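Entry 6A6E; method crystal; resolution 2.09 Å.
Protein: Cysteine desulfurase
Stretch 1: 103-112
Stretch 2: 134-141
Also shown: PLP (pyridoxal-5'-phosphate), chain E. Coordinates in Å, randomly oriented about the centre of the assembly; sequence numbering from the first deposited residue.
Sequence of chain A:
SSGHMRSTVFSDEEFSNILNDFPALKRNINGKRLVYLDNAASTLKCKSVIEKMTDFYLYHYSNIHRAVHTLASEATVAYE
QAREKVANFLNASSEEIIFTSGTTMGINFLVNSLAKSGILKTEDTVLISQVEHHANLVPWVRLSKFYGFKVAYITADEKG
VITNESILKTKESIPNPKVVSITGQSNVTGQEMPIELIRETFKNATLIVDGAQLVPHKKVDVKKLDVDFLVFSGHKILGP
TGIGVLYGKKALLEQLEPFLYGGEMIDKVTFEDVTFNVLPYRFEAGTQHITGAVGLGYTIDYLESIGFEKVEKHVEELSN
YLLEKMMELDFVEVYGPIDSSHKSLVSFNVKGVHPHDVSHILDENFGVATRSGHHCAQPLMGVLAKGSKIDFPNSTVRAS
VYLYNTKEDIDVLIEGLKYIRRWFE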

# COMPACT_ATOMS: atom_id res chain seq x y z
N THR A 103 4.22 0.75 -8.43
CA THR A 103 4.70 0.06 -9.61
C THR A 103 5.14 -1.37 -9.30
O THR A 103 4.74 -2.29 -9.98
CB THR A 103 5.85 0.78 -10.22
OG1 THR A 103 5.45 2.10 -10.59
CG2 THR A 103 6.39 -0.00 -11.46
N THR A 104 6.01 -1.53 -8.30
CA THR A 104 6.53 -2.82 -7.94
C THR A 104 5.42 -3.83 -7.71
O THR A 104 5.45 -4.94 -8.28
CB THR A 104 7.46 -2.71 -6.73
OG1 THR A 104 8.52 -1.80 -7.01
CG2 THR A 104 8.06 -4.08 -6.35
N MET A 105 4.43 -3.50 -6.90
CA MET A 105 3.30 -4.43 -6.69
C MET A 105 2.61 -4.77 -8.02
O MET A 105 2.28 -5.92 -8.29
CB MET A 105 2.26 -3.87 -5.69
CG MET A 105 0.89 -4.60 -5.79
SD MET A 105 -0.27 -4.23 -4.45
CE MET A 105 -1.85 -4.82 -5.13
N GLY A 106 2.32 -3.76 -8.82
CA GLY A 106 1.76 -3.97 -10.17
C GLY A 106 2.46 -5.00 -11.03
O GLY A 106 1.81 -5.86 -11.59
N ILE A 107 3.78 -4.95 -11.11
CA ILE A 107 4.53 -5.92 -11.87
C ILE A 107 4.38 -7.30 -11.25
O ILE A 107 4.21 -8.32 -11.94
CB ILE A 107 6.03 -5.57 -12.07
CG1 ILE A 107 6.25 -4.25 -12.83
CG2 ILE A 107 6.78 -6.66 -12.84
CD1 ILE A 107 5.86 -4.34 -14.28
N ASN A 108 4.51 -7.36 -9.93
CA ASN A 108 4.35 -8.67 -9.27
C ASN A 108 2.95 -9.25 -9.53
O ASN A 108 2.82 -10.47 -9.73
CB ASN A 108 4.63 -8.57 -7.77
CG ASN A 108 6.10 -8.57 -7.45
OD1 ASN A 108 6.71 -9.64 -7.24
ND2 ASN A 108 6.73 -7.37 -7.43
N PHE A 109 1.93 -8.39 -9.50
CA PHE A 109 0.55 -8.76 -9.75
C PHE A 109 0.48 -9.44 -11.15
O PHE A 109 -0.10 -10.53 -11.32
CB PHE A 109 -0.28 -7.50 -9.64
CG PHE A 109 -1.72 -7.59 -10.05
CD1 PHE A 109 -2.13 -8.14 -11.27
CD2 PHE A 109 -2.68 -6.94 -9.29
CE1 PHE A 109 -3.47 -8.15 -11.66
CE2 PHE A 109 -4.02 -6.93 -9.67
CZ PHE A 109 -4.41 -7.57 -10.85
N LEU A 110 1.11 -8.82 -12.13
CA LEU A 110 1.03 -9.34 -13.51
C LEU A 110 1.72 -10.70 -13.66
O LEU A 110 1.13 -11.60 -14.26
CB LEU A 110 1.57 -8.31 -14.51
CG LEU A 110 0.67 -7.10 -14.60
CD1 LEU A 110 1.26 -6.02 -15.48
CD2 LEU A 110 -0.69 -7.52 -15.17
N VAL A 111 2.93 -10.86 -13.16
CA VAL A 111 3.64 -12.10 -13.33
C VAL A 111 2.84 -13.25 -12.71
O VAL A 111 2.62 -14.29 -13.38
CB VAL A 111 5.04 -12.16 -12.61
CG1 VAL A 111 5.71 -13.49 -12.93
CG2 VAL A 111 5.94 -11.05 -13.03
N ASN A 112 2.42 -13.06 -11.46
CA ASN A 112 1.68 -14.06 -10.76
C ASN A 112 0.31 -14.30 -11.41
O ASN A 112 -0.12 -15.50 -11.51
CB ASN A 112 1.49 -13.78 -9.26
CG ASN A 112 2.75 -13.88 -8.49
OD1 ASN A 112 3.14 -14.98 -8.08
ND2 ASN A 112 3.43 -12.71 -8.25
N1 PLP E . 10.63 1.25 -12.61
C2 PLP E . 11.17 2.42 -12.87
C2A PLP E . 11.71 2.71 -14.23
C3 PLP E . 11.26 3.38 -11.77
O3 PLP E . 11.83 4.54 -12.02
C4 PLP E . 10.69 3.07 -10.46
C4A PLP E . 10.65 4.00 -9.36
C5 PLP E . 10.14 1.72 -10.28
C6 PLP E . 10.15 0.92 -11.37
C5A PLP E . 9.59 1.23 -8.93
O4P PLP E . 8.65 2.04 -8.23
P PLP E . 8.17 1.83 -6.69
O1P PLP E . 7.45 0.54 -6.59
O2P PLP E . 9.47 1.96 -5.94
O3P PLP E . 7.25 3.00 -6.56
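Stretch 2 134-141: HANLVPWV

Stretch 2 runs alongside the helix of stretch 1 in the same direction, Ala 135 lying nearest Thr 104 (CA to CA 5.2 Å) and Trp 140 nearest Val 111 (CA to CA 6.9 Å). It begins with a 3-10 segment, His 134 and Ala 135, and enters a helix at Val 138, with Leu 137 at the N-cap position and its CA-to-CB bond pointing away from stretch 1 (chi1 t). No hydrogen bond joins the two stretches; the contact rests on packing.

Ala 135 points toward the first helical turn, its CB 3.6 Å from Thr 104 OG1 and 3.9 Å from PLP C6. Thr 104, chi1 m, donates from OG1 to PLP O1P (2.6 Å), and its backbone N reaches PLP O1P as well (3.0 Å). Ile 107 (m, m) places CG2 3.2 Å from Ala 135 O and 4.0 Å from Pro 139 CG, while CD1 lies 3.4 Å from Asn 136 OD1. Asn 136 OD1 accepts a hydrogen bond from Trp 140 NE1 (2.9 Å), which ties the indole of Trp 140 (chi1 m) to the side chain of Asn 136, four residues earlier. Val 111, in the t rotamer, sets CG2 over one face of the indole, 3.6 Å from Trp 140 CE3, in a CH-pi contact. Asn 108 (m) turns ND2 back to Thr 104 O (2.9 Å), while its OD1 approaches Pro 139 CB at 3.9 Å.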

# COMPACT_ATOMS: atom_id res chain seq x y z
N HIS A 134 15.02 -3.17 -11.29
CA HIS A 134 14.80 -4.43 -10.57
C HIS A 134 13.31 -4.81 -10.47
O HIS A 134 12.98 -5.97 -10.53
CB HIS A 134 15.43 -4.40 -9.16
CG HIS A 134 16.92 -4.40 -9.21
ND1 HIS A 134 17.72 -3.98 -8.16
CD2 HIS A 134 17.76 -4.67 -10.24
CE1 HIS A 134 18.99 -4.05 -8.53
NE2 HIS A 134 19.03 -4.44 -9.80
N ALA A 135 12.45 -3.81 -10.34
CA ALA A 135 10.98 -4.05 -10.25
C ALA A 135 10.36 -4.75 -11.46
O ALA A 135 9.36 -5.49 -11.34
CB ALA A 135 10.29 -2.75 -10.04
N ASN A 136 10.96 -4.49 -12.62
CA ASN A 136 10.58 -5.15 -13.89
C ASN A 136 11.63 -6.15 -14.37
O ASN A 136 11.75 -6.43 -15.58
CB ASN A 136 10.27 -4.10 -14.98
CG ASN A 136 9.41 -4.69 -16.11
OD1 ASN A 136 8.63 -5.60 -15.88
ND2 ASN A 136 9.55 -4.12 -17.32
N LEU A 137 12.37 -6.75 -13.43
CA LEU A 137 13.41 -7.70 -13.76
C LEU A 137 13.38 -8.84 -12.75
O LEU A 137 13.13 -9.99 -13.12
CB LEU A 137 14.78 -7.03 -13.93
CG LEU A 137 15.93 -7.93 -14.43
CD1 LEU A 137 16.96 -7.14 -15.19
CD2 LEU A 137 16.61 -8.65 -13.30
N VAL A 138 13.55 -8.53 -11.48
CA VAL A 138 13.61 -9.57 -10.47
C VAL A 138 12.36 -10.41 -10.38
O VAL A 138 12.50 -11.62 -10.23
CB VAL A 138 13.94 -9.01 -9.08
CG1 VAL A 138 14.12 -10.15 -8.08
CG2 VAL A 138 15.20 -8.18 -9.19
N PRO A 139 11.15 -9.85 -10.52
CA PRO A 139 10.05 -10.80 -10.44
C PRO A 139 10.09 -11.88 -11.55
O PRO A 139 9.84 -13.05 -11.29
CB PRO A 139 8.79 -9.93 -10.58
CG PRO A 139 9.19 -8.54 -10.29
CD PRO A 139 10.67 -8.45 -10.62
N TRP A 140 10.38 -11.46 -12.77
CA TRP A 140 10.47 -12.37 -13.91
C TRP A 140 11.58 -13.41 -13.69
O TRP A 140 11.33 -14.58 -13.79
CB TRP A 140 10.72 -11.57 -15.20
CG TRP A 140 9.68 -10.51 -15.49
CD1 TRP A 140 9.88 -9.16 -15.46
CD2 TRP A 140 8.33 -10.70 -15.91
NE1 TRP A 140 8.71 -8.50 -15.74
CE2 TRP A 140 7.77 -9.43 -16.08
CE3 TRP A 140 7.54 -11.82 -16.15
CZ2 TRP A 140 6.44 -9.26 -16.45
CZ3 TRP A 140 6.26 -11.64 -16.56
CH2 TRP A 140 5.73 -10.37 -16.71
N VAL A 141 12.77 -12.98 -13.31
CA VAL A 141 13.91 -13.89 -13.19
C VAL A 141 13.68 -14.84 -12.03
O VAL A 141 13.80 -16.06 -12.19
CB VAL A 141 15.19 -13.11 -12.97
CG1 VAL A 141 16.32 -14.02 -12.55
CG2 VAL A 141 15.50 -12.27 -14.21